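Local coordinates for uncharacterized protein (Staphylococcus aureus subsp. aureus, PDB 4H0A) that is of unknown function but joins a CAP-associated N-terminal region to a C-terminal region of the cysteine-rich secretory protein (CAP) family, at residues A[64-72]-A[83-91]; A[231-240]-A[312-321]. All coordinates share one frame; numbering follows the deposited sequence.

Contact 1 (A[64-72]-A[83-91]); sequences PFRDGYKNY and VSTKREEIV. With EDO (1,2-ethanediol), chain C.
Tyr72 presents the CD1-CE1 edge of its ring to Thr85 OG1, which lies near the ring plane, 3.6 Å from Tyr72 CE1. Thr85 CG2 packs against CD1 and CE1 of Tyr72 from out of that plane, the two side chains crossing at about a right angle. Beneath them the backbones pair in antiparallel fashion, with Thr85 N giving a 2.8 Å bond to Lys70 O and Tyr72 and Val83 bonded both ways. Asn71 and Ser84, the intervening non-hydrogen-bonded pair, use the other face of the sheet: Ser84 OG donates to Asn71 OD1 at 2.7 Å, and Asn71 ND2 bonds a 1,2-ethanediol probably left by the crystallisation liquor. Farther along, Lys86 lies over the Tyr69 ring. CG set anti to the backbone N (chi1 -173°) and a bend at chi2 (129°) carry CD over the ring, 3.8 Å from its centroid, in a CH-pi contact. Beyond it Lys86 NZ makes an off-centre cation-pi contact and donates a 2.8 Å hydrogen bond to Asp67 O, almost in line with the C=O bond (171°), so the ammonium ties the loop to the strand. Val91 CG2 approaches Tyr69 CE1 to 3.8 Å, and Met176 of helix 174-180 also touches this ring. Such pairing, with a type I' turn from Lys86 to Glu89, is that of an up-and-down antiparallel meander, here strands 61-65, 69-76, 79-86 and 89-96.

Contact 2 (A[231-240]-A[312-321]); sequences LAHIASNNLY and MRDYYSLIFL
Helix 231-240 crosses strand 315-321 in a mainly opposite sense, with 139° between their N-to-C directions and axes 8.3 Å apart at closest approach. Their backbones come nearest where Leu231 faces Ile319 (CA to CA 6.5 Å) and Ala235 faces Ser317 (CA to CA 6.4 Å); no hydrogen bond crosses, and the join is made by side chains. Leu231, Ala235 and Leu239, one helical turn apart, meet the alternate strand residues Tyr315, Ser317, Ile319 and Leu321. At Ala235, whose side chain is a single methyl, Ile319 CD1 reaches the helix backbone, 3.6 Å from Ala235 CA, and meets Ile234 CG2 from the flank at 3.9 Å. Tyr316, Leu318 and Phe320 point from the strand's other face, where Tyr316 OH bonds Gln205 of helix 201-219, consistent with the alpha-beta-alpha sandwich of CAP domains, in which helices lie on both sides of the sheet. Leu231 divides its methyls between two strand residues: CD1 lies 3.6 Å from Leu321 CB, and CD2 reaches both Ile319 CG2 and Leu321 CD1. At the opposite end Leu239, its CG anti to the backbone N (chi1 -165°), extends between two residues of the type II' turn. Its CD1 rests 3.7 Å from Tyr315 CB, while CD2 presses on CG of the selenomethionine Met312 at 3.4 Å, tighter than usual for carbons. Between these apolar groups, Ser317 OG is hydrogen-bonded to Gln273 NE2 on strand 270-277.

How the contacts relate
From the N terminus, contact 1 comes first and closes a short loop, the ten residues of the hairpin between 64-72 and 83-91, in the CAP-associated N-terminal region. Contact 2 opens much later and spans 71 residues, bringing strand 315-322 back to helix 229-242 within the CAP region. The two are in series, neither nested nor crossed, with centres 26 Å apart and nearest atoms about 5 Å apart without touching. The intervening chain approaches both: Asp67 of contact 1 bonds His194 and Asn195, while Asp314 of contact 2 forms a salt bridge with Arg197. Contact 1 joins neighbouring strands edge to edge, and contact 2 packs a helix against a strand of a separate beta layer.

Contact 1 (A[64-72]-A[83-91])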
loop_
_atom_site.group_PDB
_atom_site.type_symbol
_atom_site.label_atom_id
_atom_site.label_comp_id
_atom_site.label_asym_id
_atom_site.label_seq_id
_atom_site.Cartn_x
_atom_site.Cartn_y
_atom_site.Cartn_z
ATOM N N PRO A 64 -11.339 -9.051 -8.199
ATOM C CA PRO A 64 -11.143 -9.975 -7.080
ATOM C C PRO A 64 -9.675 -10.088 -6.690
ATOM O O PRO A 64 -8.784 -9.869 -7.507
ATOM C CB PRO A 64 -11.629 -11.310 -7.652
ATOM C CG PRO A 64 -11.307 -11.222 -9.113
ATOM C CD PRO A 64 -11.459 -9.776 -9.491
ATOM N N PHE A 65 -9.422 -10.508 -5.459
ATOM C CA PHE A 65 -8.080 -10.909 -5.056
ATOM C C PHE A 65 -8.225 -12.178 -4.181
ATOM O O PHE A 65 -9.350 -12.661 -4.004
ATOM C CB PHE A 65 -7.267 -9.776 -4.447
ATOM C CG PHE A 65 -7.715 -9.200 -3.140
ATOM C CD1 PHE A 65 -8.601 -8.138 -3.108
ATOM C CD2 PHE A 65 -7.080 -9.557 -1.955
ATOM C CE1 PHE A 65 -8.924 -7.521 -1.904
ATOM C CE2 PHE A 65 -7.405 -8.935 -0.755
ATOM C CZ PHE A 65 -8.306 -7.903 -0.741
ATOM N N ARG A 66 -7.105 -12.815 -3.808
ATOM C CA ARG A 66 -7.130 -14.099 -3.073
ATOM C C ARG A 66 -7.987 -14.070 -1.798
ATOM O O ARG A 66 -8.190 -13.026 -1.198
ATOM C CB ARG A 66 -5.703 -14.578 -2.695
ATOM C CG ARG A 66 -4.828 -13.496 -2.057
ATOM C CD ARG A 66 -3.823 -14.001 -1.043
ATOM N NE ARG A 66 -2.734 -14.765 -1.655
ATOM C CZ ARG A 66 -1.525 -14.950 -1.120
ATOM N NH1 ARG A 66 -1.216 -14.409 0.057
ATOM N NH2 ARG A 66 -0.611 -15.666 -1.763
ATOM N N ASP A 67 -8.455 -15.249 -1.398
ATOM C CA ASP A 67 -9.252 -15.506 -0.196
ATOM C C ASP A 67 -10.655 -14.868 -0.250
ATOM O O ASP A 67 -11.244 -14.615 0.800
ATOM C CB ASP A 67 -8.505 -15.066 1.080
ATOM C CG ASP A 67 -7.056 -15.496 1.090
ATOM O OD1 ASP A 67 -6.780 -16.663 0.734
ATOM O OD2 ASP A 67 -6.192 -14.654 1.398
ATOM N N GLY A 68 -11.205 -14.694 -1.446
ATOM C CA GLY A 68 -12.580 -14.247 -1.619
ATOM C C GLY A 68 -12.900 -12.794 -1.352
ATOM O O GLY A 68 -14.065 -12.482 -1.094
ATOM N N TYR A 69 -11.909 -11.887 -1.465
ATOM C CA TYR A 69 -12.154 -10.460 -1.311
ATOM C C TYR A 69 -12.322 -9.796 -2.684
ATOM O O TYR A 69 -11.926 -10.356 -3.706
ATOM C CB TYR A 69 -11.009 -9.777 -0.559
ATOM C CG TYR A 69 -10.881 -10.210 0.883
ATOM C CD1 TYR A 69 -11.625 -9.598 1.884
ATOM C CD2 TYR A 69 -10.000 -11.217 1.249
ATOM C CE1 TYR A 69 -11.492 -9.980 3.220
ATOM C CE2 TYR A 69 -9.860 -11.609 2.578
ATOM C CZ TYR A 69 -10.594 -10.974 3.565
ATOM O OH TYR A 69 -10.483 -11.341 4.888
ATOM N N LYS A 70 -12.903 -8.606 -2.688
ATOM C CA LYS A 70 -13.084 -7.812 -3.904
ATOM C C LYS A 70 -12.662 -6.392 -3.613
ATOM O O LYS A 70 -13.029 -5.864 -2.562
ATOM C CB LYS A 70 -14.546 -7.850 -4.374
ATOM C CG LYS A 70 -14.833 -8.790 -5.514
ATOM C CD LYS A 70 -16.114 -8.352 -6.212
ATOM C CE LYS A 70 -16.792 -9.472 -6.934
ATOM N NZ LYS A 70 -18.244 -9.220 -7.083
ATOM N N ASN A 71 -11.878 -5.773 -4.508
ATOM C CA ASN A 71 -11.444 -4.391 -4.308
ATOM C C ASN A 71 -12.193 -3.464 -5.234
ATOM O O ASN A 71 -12.439 -3.818 -6.382
ATOM C CB ASN A 71 -9.936 -4.245 -4.529
ATOM C CG ASN A 71 -9.111 -4.385 -3.270
ATOM O OD1 ASN A 71 -9.635 -4.535 -2.181
ATOM N ND2 ASN A 71 -7.807 -4.357 -3.383
ATOM N N TYR A 72 -12.590 -2.291 -4.716
ATOM C CA TYR A 72 -13.269 -1.229 -5.458
ATOM C C TYR A 72 -12.384 -0.028 -5.385
ATOM O O TYR A 72 -12.014 0.359 -4.273
ATOM C CB TYR A 72 -14.643 -0.902 -4.839
ATOM C CG TYR A 72 -15.676 -1.988 -4.993
ATOM C CD1 TYR A 72 -15.592 -3.166 -4.260
ATOM C CD2 TYR A 72 -16.785 -1.807 -5.817
ATOM C CE1 TYR A 72 -16.531 -4.184 -4.419
ATOM C CE2 TYR A 72 -17.745 -2.806 -5.963
ATOM C CZ TYR A 72 -17.602 -4.000 -5.274
ATOM O OH TYR A 72 -18.544 -4.982 -5.397
ATOM N N VAL A 83 -11.117 0.274 -1.591
ATOM C CA VAL A 83 -12.114 -0.277 -0.676
ATOM C C VAL A 83 -12.186 -1.784 -0.871
ATOM O O VAL A 83 -12.538 -2.213 -1.963
ATOM C CB VAL A 83 -13.486 0.399 -0.947
ATOM C CG1 VAL A 83 -14.562 -0.147 -0.014
ATOM C CG2 VAL A 83 -13.377 1.927 -0.842
ATOM N N SER A 84 -11.890 -2.577 0.172
ATOM C CA SER A 84 -11.977 -4.043 0.087
ATOM C C SER A 84 -13.269 -4.516 0.696
ATOM O O SER A 84 -13.666 -4.007 1.746
ATOM C CB SER A 84 -10.808 -4.709 0.806
ATOM O OG SER A 84 -9.579 -4.111 0.438
ATOM N N THR A 85 -13.890 -5.520 0.082
ATOM C CA THR A 85 -15.146 -6.069 0.560
ATOM C C THR A 85 -15.093 -7.591 0.621
ATOM O O THR A 85 -14.287 -8.224 -0.056
ATOM C CB THR A 85 -16.316 -5.642 -0.362
ATOM O OG1 THR A 85 -16.197 -6.346 -1.591
ATOM C CG2 THR A 85 -16.355 -4.132 -0.635
ATOM N N LYS A 86 -15.963 -8.159 1.435
ATOM C CA LYS A 86 -16.165 -9.599 1.558
ATOM C C LYS A 86 -17.647 -9.787 1.723
ATOM O O LYS A 86 -18.209 -9.227 2.662
ATOM C CB LYS A 86 -15.375 -10.198 2.728
ATOM C CG LYS A 86 -15.455 -11.742 2.764
ATOM C CD LYS A 86 -14.078 -12.368 2.869
ATOM C CE LYS A 86 -14.120 -13.861 3.019
ATOM N NZ LYS A 86 -12.757 -14.429 3.183
ATOM N N ARG A 87 -18.296 -10.464 0.757
ATOM C CA ARG A 87 -19.749 -10.672 0.714
ATOM C C ARG A 87 -20.462 -9.306 0.647
ATOM O O ARG A 87 -21.460 -9.091 1.329
ATOM C CB ARG A 87 -20.228 -11.520 1.910
ATOM C CG ARG A 87 -19.537 -12.881 1.984
ATOM C CD ARG A 87 -20.065 -13.744 3.121
ATOM N NE ARG A 87 -19.000 -14.504 3.784
ATOM C CZ ARG A 87 -18.153 -14.021 4.696
ATOM N NH1 ARG A 87 -18.221 -12.745 5.074
ATOM N NH2 ARG A 87 -17.224 -14.806 5.231
ATOM N N GLU A 88 -19.886 -8.365 -0.140
ATOM C CA GLU A 88 -20.380 -7.001 -0.350
ATOM C C GLU A 88 -20.264 -6.106 0.900
ATOM O O GLU A 88 -20.641 -4.943 0.808
ATOM C CB GLU A 88 -21.837 -6.992 -0.868
ATOM C CG GLU A 88 -22.051 -7.860 -2.097
ATOM C CD GLU A 88 -23.445 -7.802 -2.691
ATOM O OE1 GLU A 88 -24.325 -7.132 -2.101
ATOM O OE2 GLU A 88 -23.658 -8.441 -3.749
ATOM N N GLU A 89 -19.690 -6.590 2.022
ATOM C CA GLU A 89 -19.492 -5.771 3.227
ATOM C C GLU A 89 -18.125 -5.149 3.156
ATOM O O GLU A 89 -17.163 -5.868 2.917
ATOM C CB GLU A 89 -19.607 -6.629 4.504
ATOM C CG GLU A 89 -19.571 -5.815 5.788
ATOM C CD GLU A 89 -19.665 -6.634 7.062
ATOM O OE1 GLU A 89 -18.961 -7.665 7.164
ATOM O OE2 GLU A 89 -20.410 -6.219 7.978
ATOM N N ILE A 90 -18.006 -3.847 3.433
ATOM C CA ILE A 90 -16.709 -3.183 3.431
ATOM C C ILE A 90 -15.907 -3.662 4.645
ATOM O O ILE A 90 -16.390 -3.548 5.777
ATOM C CB ILE A 90 -16.878 -1.648 3.432
ATOM C CG1 ILE A 90 -17.600 -1.175 2.134
ATOM C CG2 ILE A 90 -15.504 -0.942 3.588
ATOM C CD1 ILE A 90 -18.143 0.288 2.223
ATOM N N VAL A 91 -14.700 -4.213 4.416
ATOM C CA VAL A 91 -13.827 -4.680 5.510
ATOM C C VAL A 91 -12.550 -3.833 5.606
ATOM O O VAL A 91 -11.805 -3.984 6.572
ATOM C CB VAL A 91 -13.468 -6.178 5.383
ATOM C CG1 VAL A 91 -14.718 -7.051 5.483
ATOM C CG2 VAL A 91 -12.707 -6.475 4.093
HETATM C C1 EDO C . -5.485 -2.354 -0.173
HETATM O O1 EDO C . -5.944 -1.688 0.990
HETATM C C2 EDO C . -6.225 -3.718 -0.164
HETATM O O2 EDO C . -5.815 -4.513 -1.252
HETATM O O HOH W 1 -16.251 -10.946 -1.872
#

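Contact 2 (A[231-240]-A[312-321])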
loop_
_atom_site.group_PDB
_atom_site.type_symbol
_atom_site.label_atom_id
_atom_site.label_comp_id
_atom_site.label_asym_id
_atom_site.label_seq_id
_atom_site.Cartn_x
_atom_site.Cartn_y
_atom_site.Cartn_z
ATOM N N LEU A 231 9.176 0.027 -20.447
ATOM C CA LEU A 231 9.754 -0.177 -19.113
ATOM C C LEU A 231 9.026 -1.312 -18.396
ATOM O O LEU A 231 9.661 -2.082 -17.679
ATOM C CB LEU A 231 9.669 1.096 -18.264
ATOM C CG LEU A 231 10.478 2.292 -18.717
ATOM C CD1 LEU A 231 10.266 3.465 -17.779
ATOM C CD2 LEU A 231 11.947 1.956 -18.805
ATOM N N ALA A 232 7.696 -1.418 -18.593
ATOM C CA ALA A 232 6.890 -2.487 -18.000
ATOM C C ALA A 232 7.321 -3.842 -18.568
ATOM O O ALA A 232 7.394 -4.817 -17.823
ATOM C CB ALA A 232 5.407 -2.239 -18.254
ATOM N N HIS A 233 7.637 -3.891 -19.882
ATOM C CA HIS A 233 8.122 -5.111 -20.546
ATOM C C HIS A 233 9.467 -5.508 -19.969
ATOM O O HIS A 233 9.694 -6.685 -19.668
ATOM C CB HIS A 233 8.240 -4.910 -22.076
ATOM C CG HIS A 233 9.043 -5.963 -22.783
ATOM N ND1 HIS A 233 10.383 -5.776 -23.074
ATOM C CD2 HIS A 233 8.665 -7.178 -23.245
ATOM C CE1 HIS A 233 10.776 -6.874 -23.699
ATOM N NE2 HIS A 233 9.773 -7.742 -23.831
ATOM N N ILE A 234 10.373 -4.523 -19.837
ATOM C CA ILE A 234 11.707 -4.764 -19.286
ATOM C C ILE A 234 11.565 -5.262 -17.831
ATOM O O ILE A 234 12.219 -6.231 -17.464
ATOM C CB ILE A 234 12.598 -3.489 -19.384
ATOM C CG1 ILE A 234 12.988 -3.218 -20.855
ATOM C CG2 ILE A 234 13.852 -3.614 -18.499
ATOM C CD1 ILE A 234 13.458 -1.785 -21.147
ATOM N N ALA A 235 10.695 -4.618 -17.026
ATOM C CA ALA A 235 10.459 -5.009 -15.627
ATOM C C ALA A 235 9.963 -6.446 -15.513
ATOM O O ALA A 235 10.425 -7.185 -14.646
ATOM C CB ALA A 235 9.442 -4.078 -14.979
ATOM N N SER A 236 9.038 -6.841 -16.398
ATOM C CA SER A 236 8.494 -8.192 -16.419
ATOM C C SER A 236 9.574 -9.218 -16.784
ATOM O O SER A 236 9.667 -10.242 -16.110
ATOM C CB SER A 236 7.318 -8.279 -17.388
ATOM O OG SER A 236 6.806 -9.596 -17.458
ATOM N N ASN A 237 10.387 -8.947 -17.827
ATOM C CA ASN A 237 11.486 -9.847 -18.216
ATOM C C ASN A 237 12.547 -9.903 -17.153
ATOM O O ASN A 237 13.066 -10.985 -16.871
ATOM C CB ASN A 237 12.142 -9.416 -19.539
ATOM C CG ASN A 237 11.443 -9.939 -20.752
ATOM O OD1 ASN A 237 10.710 -10.925 -20.693
ATOM N ND2 ASN A 237 11.657 -9.306 -21.890
ATOM N N ASN A 238 12.881 -8.752 -16.559
ATOM C CA ASN A 238 13.898 -8.694 -15.509
ATOM C C ASN A 238 13.436 -9.506 -14.309
ATOM O O ASN A 238 14.215 -10.270 -13.745
ATOM C CB ASN A 238 14.189 -7.240 -15.106
ATOM C CG ASN A 238 15.420 -7.043 -14.270
ATOM O OD1 ASN A 238 16.275 -7.926 -14.136
ATOM N ND2 ASN A 238 15.564 -5.845 -13.731
ATOM N N LEU A 239 12.151 -9.412 -13.983
ATOM C CA LEU A 239 11.599 -10.150 -12.856
ATOM C C LEU A 239 11.539 -11.644 -13.135
ATOM O O LEU A 239 11.917 -12.444 -12.279
ATOM C CB LEU A 239 10.200 -9.627 -12.526
ATOM C CG LEU A 239 9.633 -10.020 -11.184
ATOM C CD1 LEU A 239 10.620 -9.711 -10.071
ATOM C CD2 LEU A 239 8.335 -9.277 -10.925
ATOM N N TYR A 240 11.079 -12.016 -14.337
ATOM C CA TYR A 240 11.013 -13.410 -14.767
ATOM C C TYR A 240 12.420 -14.032 -14.811
ATOM O O TYR A 240 12.603 -15.149 -14.325
ATOM C CB TYR A 240 10.346 -13.502 -16.151
ATOM C CG TYR A 240 10.014 -14.914 -16.571
ATOM C CD1 TYR A 240 10.947 -15.702 -17.232
ATOM C CD2 TYR A 240 8.758 -15.459 -16.322
ATOM C CE1 TYR A 240 10.651 -17.008 -17.613
ATOM C CE2 TYR A 240 8.445 -16.761 -16.706
ATOM C CZ TYR A 240 9.389 -17.529 -17.369
ATOM O OH TYR A 240 9.069 -18.814 -17.745
HETATM N N MSE A 312 4.365 -10.120 -9.875
HETATM C CA MSE A 312 4.049 -11.531 -10.084
HETATM C C MSE A 312 4.321 -12.286 -8.812
HETATM O O MSE A 312 5.457 -12.325 -8.335
HETATM C CB MSE A 312 4.726 -12.199 -11.294
HETATM C CG MSE A 312 6.102 -11.711 -11.628
HETATM SE SE MSE A 312 6.892 -12.815 -13.065
HETATM C CE MSE A 312 5.524 -12.544 -14.476
ATOM N N ARG A 313 3.225 -12.842 -8.245
ATOM C CA ARG A 313 3.177 -13.635 -7.025
ATOM C C ARG A 313 3.681 -12.782 -5.847
ATOM O O ARG A 313 3.028 -11.781 -5.521
ATOM C CB ARG A 313 3.934 -14.978 -7.185
ATOM N N ASP A 314 4.857 -13.110 -5.283
ATOM C CA ASP A 314 5.413 -12.432 -4.121
ATOM C C ASP A 314 6.239 -11.181 -4.480
ATOM O O ASP A 314 6.539 -10.403 -3.572
ATOM C CB ASP A 314 6.288 -13.441 -3.346
ATOM C CG ASP A 314 5.497 -14.388 -2.462
ATOM O OD1 ASP A 314 4.289 -14.589 -2.732
ATOM O OD2 ASP A 314 6.091 -14.941 -1.506
ATOM N N TYR A 315 6.594 -10.961 -5.765
ATOM C CA TYR A 315 7.464 -9.847 -6.138
ATOM C C TYR A 315 6.757 -8.625 -6.740
ATOM O O TYR A 315 5.787 -8.754 -7.481
ATOM C CB TYR A 315 8.512 -10.313 -7.145
ATOM C CG TYR A 315 9.636 -11.141 -6.560
ATOM C CD1 TYR A 315 10.852 -10.558 -6.217
ATOM C CD2 TYR A 315 9.526 -12.522 -6.449
ATOM C CE1 TYR A 315 11.911 -11.321 -5.726
ATOM C CE2 TYR A 315 10.578 -13.298 -5.963
ATOM C CZ TYR A 315 11.775 -12.694 -5.609
ATOM O OH TYR A 315 12.828 -13.432 -5.107
ATOM N N TYR A 316 7.331 -7.442 -6.467
ATOM C CA TYR A 316 6.918 -6.145 -6.985
ATOM C C TYR A 316 8.142 -5.447 -7.536
ATOM O O TYR A 316 9.102 -5.304 -6.803
ATOM C CB TYR A 316 6.298 -5.295 -5.870
ATOM C CG TYR A 316 4.873 -5.649 -5.511
ATOM C CD1 TYR A 316 4.594 -6.690 -4.630
ATOM C CD2 TYR A 316 3.813 -4.860 -5.936
ATOM C CE1 TYR A 316 3.288 -6.971 -4.233
ATOM C CE2 TYR A 316 2.505 -5.129 -5.546
ATOM C CZ TYR A 316 2.244 -6.184 -4.691
ATOM O OH TYR A 316 0.943 -6.419 -4.317
ATOM N N SER A 317 8.127 -5.012 -8.797
ATOM C CA SER A 317 9.257 -4.297 -9.405
ATOM C C SER A 317 8.754 -3.027 -10.067
ATOM O O SER A 317 7.743 -3.088 -10.758
ATOM C CB SER A 317 9.954 -5.180 -10.432
ATOM O OG SER A 317 10.871 -4.434 -11.216
ATOM N N LEU A 318 9.447 -1.885 -9.870
ATOM C CA LEU A 318 9.064 -0.615 -10.493
ATOM C C LEU A 318 10.308 0.094 -10.989
ATOM O O LEU A 318 11.158 0.480 -10.186
ATOM C CB LEU A 318 8.290 0.272 -9.500
ATOM C CG LEU A 318 7.578 1.510 -10.080
ATOM C CD1 LEU A 318 6.535 1.119 -11.154
ATOM C CD2 LEU A 318 6.895 2.301 -8.981
ATOM N N ILE A 319 10.428 0.241 -12.318
ATOM C CA ILE A 319 11.556 0.912 -12.963
ATOM C C ILE A 319 11.161 2.358 -13.195
ATOM O O ILE A 319 10.045 2.609 -13.639
ATOM C CB ILE A 319 11.943 0.200 -14.284
ATOM C CG1 ILE A 319 12.386 -1.253 -13.994
ATOM C CG2 ILE A 319 13.050 0.976 -15.024
ATOM C CD1 ILE A 319 12.560 -2.106 -15.186
ATOM N N PHE A 320 12.073 3.299 -12.913
ATOM C CA PHE A 320 11.865 4.739 -13.119
ATOM C C PHE A 320 12.758 5.219 -14.226
ATOM O O PHE A 320 13.842 4.671 -14.410
ATOM C CB PHE A 320 12.186 5.538 -11.848
ATOM C CG PHE A 320 11.537 5.008 -10.602
ATOM C CD1 PHE A 320 12.136 3.996 -9.866
ATOM C CD2 PHE A 320 10.302 5.483 -10.190
ATOM C CE1 PHE A 320 11.521 3.482 -8.736
ATOM C CE2 PHE A 320 9.694 4.978 -9.052
ATOM C CZ PHE A 320 10.311 3.986 -8.328
ATOM N N LEU A 321 12.343 6.277 -14.931
ATOM C CA LEU A 321 13.136 6.809 -16.030
ATOM C C LEU A 321 12.979 8.309 -16.195
ATOM O O LEU A 321 11.878 8.848 -16.064
ATOM C CB LEU A 321 12.684 6.121 -17.322
ATOM C CG LEU A 321 13.679 6.094 -18.472
ATOM C CD1 LEU A 321 14.715 4.994 -18.263
ATOM C CD2 LEU A 321 12.960 5.915 -19.801
#